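Local structure of putative pyridoxal phosphate-dependent transferase (Clostridium difficile, 4DQ6) at residues I192-N197 with K224-N229; E204-I209 with P236-N241. The protein carries a covalently bound pyridoxal-5'-phosphate and belongs to the class I and II aminotransferase family of PLP-dependent enzymes, with a putative transferase role. All coordinates share one frame; numbering follows the deposited sequence.

Contact 1. Residues I192-N197 with K224-N229; sequences ICLKHN and KEFEKN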
loop_
_atom_site.group_PDB
_atom_site.type_symbol
_atom_site.label_atom_id
_atom_site.label_comp_id
_atom_site.label_asym_id
_atom_site.label_seq_id
_atom_site.Cartn_x
_atom_site.Cartn_y
_atom_site.Cartn_z
ATOM N N ILE A 192 34.866 -3.552 -0.103
ATOM C CA ILE A 192 34.848 -3.561 -1.564
ATOM C C ILE A 192 33.938 -2.464 -2.108
ATOM O O ILE A 192 34.281 -1.683 -2.961
ATOM C CB ILE A 192 34.418 -4.946 -2.115
ATOM C CG1 ILE A 192 35.510 -5.987 -1.820
ATOM C CG2 ILE A 192 34.190 -4.885 -3.623
ATOM C CD1 ILE A 192 35.093 -7.408 -2.140
ATOM N N CYS A 193 32.746 -2.370 -1.553
ATOM C CA CYS A 193 31.766 -1.448 -2.095
ATOM C C CYS A 193 32.156 0.003 -1.820
ATOM O O CYS A 193 32.049 0.843 -2.721
ATOM C CB CYS A 193 30.395 -1.760 -1.526
ATOM S SG CYS A 193 29.659 -3.256 -2.200
ATOM N N LEU A 194 32.614 0.289 -0.609
ATOM C CA LEU A 194 33.118 1.639 -0.288
ATOM C C LEU A 194 34.198 2.023 -1.284
ATOM O O LEU A 194 34.212 3.166 -1.794
ATOM C CB LEU A 194 33.754 1.647 1.096
ATOM C CG LEU A 194 32.983 2.064 2.334
ATOM C CD1 LEU A 194 33.737 1.680 3.602
ATOM C CD2 LEU A 194 32.769 3.580 2.263
ATOM N N LYS A 195 35.107 1.083 -1.551
ATOM C CA LYS A 195 36.274 1.364 -2.385
ATOM C C LYS A 195 35.848 1.795 -3.778
ATOM O O LYS A 195 36.461 2.681 -4.388
ATOM C CB LYS A 195 37.177 0.113 -2.470
ATOM C CG LYS A 195 38.623 0.332 -2.849
ATOM C CD LYS A 195 39.480 -0.816 -2.304
ATOM C CE LYS A 195 40.466 -1.362 -3.314
ATOM N NZ LYS A 195 41.639 -0.435 -3.449
ATOM N N HIS A 196 34.799 1.173 -4.296
ATOM C CA HIS A 196 34.365 1.355 -5.663
ATOM C C HIS A 196 33.171 2.260 -5.777
ATOM O O HIS A 196 32.582 2.363 -6.828
ATOM C CB HIS A 196 34.083 0.026 -6.340
ATOM C CG HIS A 196 35.330 -0.791 -6.619
ATOM N ND1 HIS A 196 36.178 -0.516 -7.653
ATOM C CD2 HIS A 196 35.877 -1.874 -5.933
ATOM C CE1 HIS A 196 37.187 -1.414 -7.633
ATOM N NE2 HIS A 196 36.986 -2.254 -6.585
ATOM N N ASN A 197 32.859 2.952 -4.697
ATOM C CA ASN A 197 31.745 3.889 -4.619
ATOM C C ASN A 197 30.420 3.254 -5.010
ATOM O O ASN A 197 29.657 3.840 -5.786
ATOM C CB ASN A 197 31.999 5.132 -5.475
ATOM C CG ASN A 197 33.247 5.900 -5.047
ATOM O OD1 ASN A 197 34.260 5.910 -5.758
ATOM N ND2 ASN A 197 33.176 6.564 -3.885
ATOM N N LYS A 224 30.766 3.810 11.191
ATOM C CA LYS A 224 30.148 5.038 10.710
ATOM C C LYS A 224 30.238 5.142 9.200
ATOM O O LYS A 224 29.361 5.688 8.559
ATOM C CB LYS A 224 30.834 6.277 11.339
ATOM C CG LYS A 224 30.518 6.422 12.817
ATOM C CD LYS A 224 29.033 6.661 13.095
ATOM C CE LYS A 224 28.780 6.856 14.593
ATOM N NZ LYS A 224 27.807 7.969 14.828
ATOM N N GLU A 225 31.326 4.645 8.641
ATOM C CA GLU A 225 31.536 4.710 7.220
ATOM C C GLU A 225 30.516 3.768 6.510
ATOM O O GLU A 225 29.951 4.081 5.444
ATOM C CB GLU A 225 32.967 4.271 6.906
ATOM C CG GLU A 225 34.101 5.179 7.451
ATOM C CD GLU A 225 34.234 5.301 8.995
ATOM O OE1 GLU A 225 34.002 4.310 9.750
ATOM O OE2 GLU A 225 34.623 6.432 9.450
ATOM N N PHE A 226 30.265 2.616 7.125
ATOM C CA PHE A 226 29.278 1.705 6.536
ATOM C C PHE A 226 27.871 2.266 6.691
ATOM O O PHE A 226 27.042 2.145 5.778
ATOM C CB PHE A 226 29.363 0.351 7.192
ATOM C CG PHE A 226 30.436 -0.552 6.682
ATOM C CD1 PHE A 226 31.605 -0.090 6.093
ATOM C CD2 PHE A 226 30.292 -1.916 6.877
ATOM C CE1 PHE A 226 32.579 -0.975 5.687
ATOM C CE2 PHE A 226 31.261 -2.800 6.455
ATOM C CZ PHE A 226 32.416 -2.337 5.884
ATOM N N GLU A 227 27.594 2.889 7.833
ATOM C CA GLU A 227 26.319 3.567 8.066
ATOM C C GLU A 227 26.022 4.565 6.955
ATOM O O GLU A 227 24.895 4.669 6.500
ATOM C CB GLU A 227 26.339 4.262 9.437
ATOM C CG GLU A 227 25.143 5.144 9.757
ATOM C CD GLU A 227 25.300 5.860 11.083
ATOM O OE1 GLU A 227 25.142 5.157 12.108
ATOM O OE2 GLU A 227 25.582 7.103 11.094
ATOM N N LYS A 228 27.051 5.286 6.513
ATOM C CA LYS A 228 26.847 6.263 5.473
ATOM C C LYS A 228 26.716 5.686 4.068
ATOM O O LYS A 228 26.235 6.374 3.154
ATOM C CB LYS A 228 27.941 7.341 5.569
ATOM C CG LYS A 228 27.764 8.231 6.813
ATOM C CD LYS A 228 26.336 8.817 7.021
ATOM C CE LYS A 228 25.930 8.832 8.508
ATOM N NZ LYS A 228 24.645 9.559 8.842
ATOM N N ASN A 229 27.086 4.427 3.876
ATOM C CA ASN A 229 27.031 3.844 2.561
ATOM C C ASN A 229 25.976 2.731 2.418
ATOM O O ASN A 229 26.012 2.005 1.439
ATOM C CB ASN A 229 28.376 3.256 2.208
ATOM C CG ASN A 229 28.570 3.085 0.694
ATOM O OD1 ASN A 229 28.132 3.900 -0.104
ATOM N ND2 ASN A 229 29.114 1.949 0.309
#
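Glu225 opens the meeting of helix 224-228 with the end of helix 183-195: its CB lies 4.3 Å from Leu194 CD1, while its carboxylate leads away from the other helix. One residue on, Phe226 supplies the ring for the apolar touch. Its CG stands anti to the carbonyl carbon (chi1 -82°), which swings the ring toward Leu194, and the methyl CD1 of Leu194 meets the ring at its edge, near the ring plane, 3.6 Å from Phe226 CE1. The two side chains cross at about a right angle; Leu194 CD1 is the atom that touches the ring, against CE1 and CD1. Asn229 has CG anti to the backbone N (chi1 -159°) and reaches across with its amide; ND2 comes to 4.0 Å from Leu194 N and hydrogen-bonds Val198 O. That carbonyl follows Asn197, the C-prime residue of a Schellman motif in which Asn197 N bonds Leu194 O at 3.2 Å and Val198 N returns to Cys193 O. Between the two segments themselves the contact is thus van der Waals, a leucine methyl at a phenyl edge and the Asn229 amide against the Leu194 backbone, while polar ties go from Asn229 to Val198 and Ile200.

Contact 2. Residues E204-I209 with P236-N241; sequences EIHSDI and PTKTFN. With PLP (pyridoxal-5'-phosphate), chain C.
One covalent bond dominates: Lys238 NZ joins C4A of pyridoxal-5'-phosphate at 1.3 Å, the length of an imine, giving an internal aldimine. The lysine chain bends at chi2 (-80°) and chi4 (86°) to bring its nitrogen to the cofactor. Among the hydrogen bonds, His206 NE2 meets the phenolic O3 of the cofactor at 2.7 Å, with O3 near the plane of the imidazole at its edge. Thr239 OG1 donates to the anti lone pair of Asp208 OD2 at 2.6 Å, and Asp208 OD1 is held by Trp79. This is the cofactor site of a fold-type I PLP enzyme, the lysine on a short, weakly bonded helical turn about 237-240 and the loop after strand 199-203 lining the pocket; Tyr65 of the second subunit packs on Lys238 and hydrogen-bonds the cofactor through OH. Two waters bridge the segments: both donate to Ile205 O, one also donating to Thr239 OG1 and accepting from Asp208 N, the other accepting from Thr239 N at 3.0 Å. In the van der Waals contacts Ile205 splits its branches, CG2 lying 3.5 Å from PLP C2 and CD1 3.7 Å from Lys238 CG, which also lies over one imidazole face of His206. Ile209 CD1 rests against Lys238 O, 3.7 Å away.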
loop_
_atom_site.group_PDB
_atom_site.type_symbol
_atom_site.label_atom_id
_atom_site.label_comp_id
_atom_site.label_asym_id
_atom_site.label_seq_id
_atom_site.Cartn_x
_atom_site.Cartn_y
_atom_site.Cartn_z
ATOM N N GLU A 204 17.128 -6.805 5.095
ATOM C CA GLU A 204 17.390 -7.474 6.326
ATOM C C GLU A 204 16.046 -7.898 6.888
ATOM O O GLU A 204 15.837 -7.981 8.157
ATOM C CB GLU A 204 18.274 -6.613 7.258
ATOM C CG GLU A 204 19.609 -6.259 6.647
ATOM C CD GLU A 204 20.601 -5.600 7.573
ATOM O OE1 GLU A 204 20.336 -5.441 8.782
ATOM O OE2 GLU A 204 21.733 -5.311 7.064
ATOM N N ILE A 205 15.144 -8.234 5.968
ATOM C CA ILE A 205 13.797 -8.541 6.440
ATOM C C ILE A 205 13.820 -9.780 7.369
ATOM O O ILE A 205 12.974 -9.886 8.288
ATOM C CB ILE A 205 12.784 -8.708 5.323
ATOM C CG1 ILE A 205 11.324 -8.663 5.891
ATOM C CG2 ILE A 205 13.017 -9.996 4.592
ATOM C CD1 ILE A 205 10.247 -8.641 4.811
ATOM N N HIS A 206 14.722 -10.730 7.198
ATOM C CA HIS A 206 14.738 -11.935 8.083
ATOM C C HIS A 206 15.576 -11.752 9.337
ATOM O O HIS A 206 15.939 -12.731 10.006
ATOM C CB HIS A 206 15.244 -13.171 7.340
ATOM C CG HIS A 206 14.450 -13.558 6.128
ATOM N ND1 HIS A 206 13.374 -14.442 6.206
ATOM C CD2 HIS A 206 14.526 -13.133 4.810
ATOM C CE1 HIS A 206 12.850 -14.579 4.979
ATOM N NE2 HIS A 206 13.536 -13.760 4.114
ATOM N N SER A 207 15.839 -10.514 9.728
ATOM C CA SER A 207 16.860 -10.158 10.724
ATOM C C SER A 207 16.535 -10.676 12.129
ATOM O O SER A 207 17.420 -10.881 12.948
ATOM C CB SER A 207 17.016 -8.636 10.811
ATOM O OG SER A 207 15.766 -8.012 11.095
ATOM N N ASP A 208 15.274 -11.013 12.383
ATOM C CA ASP A 208 14.880 -11.531 13.703
ATOM C C ASP A 208 14.814 -13.039 13.755
ATOM O O ASP A 208 14.581 -13.611 14.840
ATOM C CB ASP A 208 13.508 -10.977 14.148
ATOM C CG ASP A 208 13.434 -9.434 14.152
ATOM O OD1 ASP A 208 14.330 -8.802 14.698
ATOM O OD2 ASP A 208 12.415 -8.848 13.670
ATOM N N ILE A 209 14.839 -13.672 12.597
ATOM C CA ILE A 209 14.687 -15.116 12.515
ATOM C C ILE A 209 16.064 -15.752 12.459
ATOM O O ILE A 209 16.608 -16.052 11.385
ATOM C CB ILE A 209 13.763 -15.533 11.356
ATOM C CG1 ILE A 209 12.373 -14.815 11.505
ATOM C CG2 ILE A 209 13.593 -17.059 11.367
ATOM C CD1 ILE A 209 11.559 -14.927 10.228
ATOM N N PRO A 236 8.318 -5.926 10.399
ATOM C CA PRO A 236 7.815 -6.918 11.330
ATOM C C PRO A 236 7.166 -8.119 10.679
ATOM O O PRO A 236 6.752 -9.044 11.385
ATOM C CB PRO A 236 6.789 -6.127 12.087
ATOM C CG PRO A 236 6.200 -5.207 11.106
ATOM C CD PRO A 236 7.409 -4.777 10.311
ATOM N N THR A 237 7.037 -8.118 9.353
ATOM C CA THR A 237 6.131 -9.019 8.679
ATOM C C THR A 237 6.605 -10.459 8.675
ATOM O O THR A 237 5.808 -11.359 8.865
ATOM C CB THR A 237 5.786 -8.596 7.259
ATOM O OG1 THR A 237 7.007 -8.405 6.580
ATOM C CG2 THR A 237 5.019 -7.304 7.251
ATOM N N LYS A 238 7.858 -10.701 8.355
ATOM C CA LYS A 238 8.386 -12.086 8.341
ATOM C C LYS A 238 8.438 -12.566 9.796
ATOM O O LYS A 238 8.032 -13.690 10.084
ATOM C CB LYS A 238 9.776 -12.217 7.744
ATOM C CG LYS A 238 9.799 -12.026 6.241
ATOM C CD LYS A 238 9.356 -13.295 5.475
ATOM C CE LYS A 238 8.782 -13.000 4.077
ATOM N NZ LYS A 238 9.763 -12.893 2.975
ATOM N N THR A 239 8.950 -11.731 10.686
ATOM C CA THR A 239 9.133 -12.094 12.124
ATOM C C THR A 239 7.855 -12.543 12.793
ATOM O O THR A 239 7.805 -13.596 13.466
ATOM C CB THR A 239 9.716 -10.933 12.875
ATOM O OG1 THR A 239 10.902 -10.418 12.216
ATOM C CG2 THR A 239 9.927 -11.248 14.423
ATOM N N PHE A 240 6.811 -11.768 12.522
ATOM C CA PHE A 240 5.600 -11.941 13.273
ATOM C C PHE A 240 4.449 -12.449 12.426
ATOM O O PHE A 240 3.339 -12.566 12.932
ATOM C CB PHE A 240 5.170 -10.650 14.015
ATOM C CG PHE A 240 6.126 -10.258 15.081
ATOM C CD1 PHE A 240 6.108 -10.928 16.264
ATOM C CD2 PHE A 240 7.078 -9.269 14.879
ATOM C CE1 PHE A 240 6.972 -10.613 17.297
ATOM C CE2 PHE A 240 7.982 -8.968 15.888
ATOM C CZ PHE A 240 7.879 -9.583 17.127
ATOM N N ASN A 241 4.663 -12.851 11.194
ATOM C CA ASN A 241 3.613 -13.381 10.324
ATOM C C ASN A 241 2.477 -12.428 10.065
ATOM O O ASN A 241 1.271 -12.826 10.216
ATOM C CB ASN A 241 3.043 -14.671 10.884
ATOM C CG ASN A 241 2.353 -15.498 9.835
ATOM O OD1 ASN A 241 2.631 -15.417 8.644
ATOM N ND2 ASN A 241 1.512 -16.356 10.280
HETATM N N1 PLP C . 12.885 -9.662 1.070
HETATM C C2 PLP C . 13.188 -10.984 1.285
HETATM C C2A PLP C . 14.582 -11.535 1.290
HETATM C C3 PLP C . 12.143 -11.950 1.541
HETATM O O3 PLP C . 12.429 -13.231 1.726
HETATM C C4 PLP C . 10.762 -11.495 1.569
HETATM C C4A PLP C . 9.624 -12.461 1.775
HETATM C C5 PLP C . 10.525 -10.077 1.342
HETATM C C6 PLP C . 11.610 -9.208 1.087
HETATM C C5A PLP C . 9.111 -9.590 1.402
HETATM O O4P PLP C . 9.103 -8.429 0.641
HETATM P P PLP C . 7.764 -7.527 0.755
HETATM O O1P PLP C . 7.907 -6.816 2.056
HETATM O O2P PLP C . 7.916 -6.660 -0.558
HETATM O O3P PLP C . 6.621 -8.588 0.804
HETATM O O HOH W 1 12.853 -11.288 10.728
HETATM O O HOH W 2 10.251 -9.421 9.224
#

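From the N terminus, the chain first leaves helix 183-195 through 192-197, runs along strand 199-203 and enters the loop 204-209, then reaches helix 224-228, strand 230-234 and finally 236-241. Contact 1 closes the loop from 192-197 to 224-229 and contact 2 that from 204-209 to 236-241, so the two loops cross. Strands 199-203 and 230-234 are parallel neighbours in the seven-stranded mixed sheet: contact 1 joins the segments leading into them, contact 2 those that follow them at the cofactor end. The contacts do not touch; their centres lie 25 Å apart, contact 1 being partly buried and contact 2 buried near the chain centre.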